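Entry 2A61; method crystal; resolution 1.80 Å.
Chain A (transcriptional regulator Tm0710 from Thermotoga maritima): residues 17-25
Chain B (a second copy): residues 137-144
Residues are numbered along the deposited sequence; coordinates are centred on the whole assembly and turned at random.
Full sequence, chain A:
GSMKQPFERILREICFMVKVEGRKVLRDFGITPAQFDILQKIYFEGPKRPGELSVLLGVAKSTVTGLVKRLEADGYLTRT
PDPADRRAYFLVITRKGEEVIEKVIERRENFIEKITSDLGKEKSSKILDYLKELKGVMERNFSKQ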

# COMPACT_ATOMS: atom_id res chain seq x y z
N MET A 17 9.57 -2.54 1.41
CA MET A 17 10.57 -2.10 2.39
C MET A 17 10.46 -0.62 2.72
O MET A 17 10.57 -0.23 3.89
CB MET A 17 12.02 -2.44 1.96
CG MET A 17 12.32 -3.95 2.09
SD MET A 17 14.05 -4.36 1.78
CE MET A 17 14.03 -4.29 -0.02
N VAL A 18 10.27 0.21 1.69
CA VAL A 18 10.15 1.61 1.99
C VAL A 18 8.83 1.91 2.70
O VAL A 18 8.79 2.78 3.54
CB VAL A 18 10.40 2.51 0.78
CG1 VAL A 18 9.37 2.30 -0.24
CG2 VAL A 18 10.49 3.99 1.26
N LYS A 19 7.76 1.20 2.32
CA LYS A 19 6.44 1.37 2.99
C LYS A 19 6.57 1.05 4.49
O LYS A 19 6.16 1.85 5.34
CB LYS A 19 5.38 0.48 2.34
CG LYS A 19 3.95 0.54 2.97
CD LYS A 19 3.11 -0.64 2.47
CE LYS A 19 1.65 -0.61 3.02
NZ LYS A 19 0.96 0.53 2.37
N VAL A 20 7.15 -0.11 4.80
CA VAL A 20 7.31 -0.57 6.17
C VAL A 20 8.21 0.36 6.96
O VAL A 20 7.88 0.76 8.09
CB VAL A 20 7.81 -2.03 6.20
CG1 VAL A 20 8.14 -2.50 7.64
CG2 VAL A 20 6.77 -2.93 5.55
N GLU A 21 9.32 0.75 6.36
CA GLU A 21 10.25 1.64 7.02
C GLU A 21 9.63 3.00 7.45
O GLU A 21 9.80 3.43 8.57
CB GLU A 21 11.48 1.87 6.15
CG GLU A 21 12.55 2.73 6.85
CD GLU A 21 13.28 2.02 8.03
OE1 GLU A 21 13.38 0.78 8.08
OE2 GLU A 21 13.76 2.75 8.92
N GLY A 22 8.93 3.62 6.52
CA GLY A 22 8.18 4.85 6.74
C GLY A 22 7.14 4.70 7.83
O GLY A 22 7.01 5.59 8.67
N ARG A 23 6.41 3.59 7.83
CA ARG A 23 5.28 3.40 8.81
C ARG A 23 5.70 3.12 10.27
O ARG A 23 4.85 3.08 11.17
CB ARG A 23 4.30 2.35 8.31
CG ARG A 23 3.31 2.93 7.23
CD ARG A 23 2.54 1.84 6.52
NE ARG A 23 1.61 2.28 5.49
CZ ARG A 23 0.28 2.09 5.53
NH1 ARG A 23 -0.29 1.44 6.53
NH2 ARG A 23 -0.47 2.50 4.54
N LYS A 24 7.00 2.93 10.48
CA LYS A 24 7.61 2.72 11.81
C LYS A 24 7.40 3.93 12.71
O LYS A 24 7.32 3.80 13.94
CB LYS A 24 9.09 2.36 11.68
CG LYS A 24 9.33 0.96 11.16
CD LYS A 24 10.83 0.72 10.97
CE LYS A 24 11.13 -0.72 10.56
NZ LYS A 24 12.57 -0.83 10.26
N VAL A 25 7.26 5.12 12.11
CA VAL A 25 6.93 6.32 12.88
C VAL A 25 5.51 6.34 13.49
O VAL A 25 5.27 7.03 14.48
CB VAL A 25 7.24 7.68 12.11
CG1 VAL A 25 8.63 7.64 11.43
CG2 VAL A 25 6.23 7.96 11.14
N VAL B 137 20.92 -3.35 -1.68
CA VAL B 137 21.40 -2.26 -0.76
C VAL B 137 20.27 -1.87 0.22
O VAL B 137 20.50 -1.70 1.40
CB VAL B 137 21.96 -1.05 -1.58
CG1 VAL B 137 22.14 0.24 -0.72
CG2 VAL B 137 23.35 -1.46 -2.26
N MET B 138 19.04 -1.81 -0.27
CA MET B 138 17.91 -1.46 0.59
C MET B 138 17.72 -2.53 1.70
O MET B 138 17.52 -2.21 2.85
CB MET B 138 16.65 -1.32 -0.25
CG MET B 138 15.42 -0.86 0.49
SD MET B 138 14.02 -0.55 -0.63
CE MET B 138 14.57 0.94 -1.42
N GLU B 139 17.76 -3.81 1.32
CA GLU B 139 17.55 -4.94 2.23
C GLU B 139 18.60 -4.94 3.32
O GLU B 139 18.30 -5.25 4.49
CB GLU B 139 17.54 -6.27 1.44
CG GLU B 139 16.78 -7.41 2.10
CD GLU B 139 16.23 -8.41 1.08
OE1 GLU B 139 15.01 -8.69 1.12
OE2 GLU B 139 17.02 -8.88 0.21
N ARG B 140 19.82 -4.56 2.97
CA ARG B 140 20.92 -4.47 3.93
C ARG B 140 20.72 -3.35 4.97
O ARG B 140 21.10 -3.50 6.15
CB ARG B 140 22.26 -4.30 3.22
CG ARG B 140 23.45 -4.49 4.14
CD ARG B 140 24.78 -4.48 3.43
NE ARG B 140 25.10 -3.14 2.98
CZ ARG B 140 25.10 -2.77 1.70
NH1 ARG B 140 25.38 -1.52 1.38
NH2 ARG B 140 24.84 -3.67 0.76
N ASN B 141 20.12 -2.25 4.54
CA ASN B 141 19.79 -1.15 5.42
C ASN B 141 18.46 -1.26 6.15
O ASN B 141 18.16 -0.42 7.00
CB ASN B 141 19.85 0.17 4.65
CG ASN B 141 21.26 0.61 4.35
OD1 ASN B 141 21.91 1.24 5.19
ND2 ASN B 141 21.75 0.27 3.15
N PHE B 142 17.66 -2.28 5.83
CA PHE B 142 16.31 -2.40 6.38
C PHE B 142 16.33 -3.15 7.72
O PHE B 142 16.69 -4.33 7.77
CB PHE B 142 15.42 -3.10 5.35
CG PHE B 142 13.99 -3.33 5.76
CD1 PHE B 142 13.10 -2.27 5.88
CD2 PHE B 142 13.51 -4.64 5.96
CE1 PHE B 142 11.77 -2.50 6.23
CE2 PHE B 142 12.18 -4.87 6.29
CZ PHE B 142 11.31 -3.81 6.43
N SER B 143 15.96 -2.45 8.80
CA SER B 143 15.97 -2.99 10.17
C SER B 143 14.72 -3.81 10.50
O SER B 143 13.63 -3.56 9.97
CB SER B 143 16.07 -1.86 11.20
OG SER B 143 17.26 -1.12 11.03
N LYS B 144 14.89 -4.80 11.38
CA LYS B 144 13.77 -5.65 11.77
C LYS B 144 13.69 -5.85 13.28
O LYS B 144 13.00 -6.77 13.73
CB LYS B 144 13.81 -7.00 11.03
CG LYS B 144 13.22 -6.93 9.60
CD LYS B 144 13.10 -8.30 8.93
CE LYS B 144 14.41 -8.72 8.27
NZ LYS B 144 15.00 -7.66 7.37
O HOH W 1 16.13 0.55 8.88

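The contact between the two stretches, one from each copy, is a largely apolar packing of A:Met17 against B:Met138 and B:Phe142, closed at one end by a polar cluster of A:Glu21, A:Lys24, B:Ser143 and a water. Together the two stretches bury 422 Å². The helices run in roughly the same direction, 29° apart, but their axes come no closer than 11.1 Å, so side chains must span the gap. The nearest CA atoms, those of A:Met17 and B:Phe142, are 7.0 Å apart.

A:Met17 points toward chain B and loses more surface to the other stretch than any other residue. With chi1 near -73° (m), CG of A:Met17 lies over one face of the B:Phe142 ring, 4.0 Å from the centroid and 9° off the normal, a CH-pi contact; chi2 (t) then carries the sulfur onward. Further out, SD of A:Met17 lies 3.6 Å from CA of B:Glu139, and CE of A:Met17 reaches CG of B:Met138 at 3.7 Å. One flexible thioether chain thus follows the surface of B from the ring to the helix. One helical turn after A:Met17, A:Val20 meets the ring at its edge, CG1 of A:Val20 lying 3.6 Å from CZ of B:Phe142.

The polar end builds on a salt bridge within chain A, where NZ of A:Lys24 lies 2.8 Å from OE1 of A:Glu21. The almost fully extended lysine also donates from NZ to the backbone O of B:Ser143 at 2.9 Å, the direct hydrogen bond between the stretches. Beyond the helix, the B backbone is extended at B:Phe142 and B:Ser143, leaving peptide groups available. Water 1 uses them: it donates to OE1 of A:Glu21 and to O of B:Asn141, both at 2.9 Å, and accepts from N of B:Ser143 at 3.0 Å, linking the carboxylate to the chain B backbone.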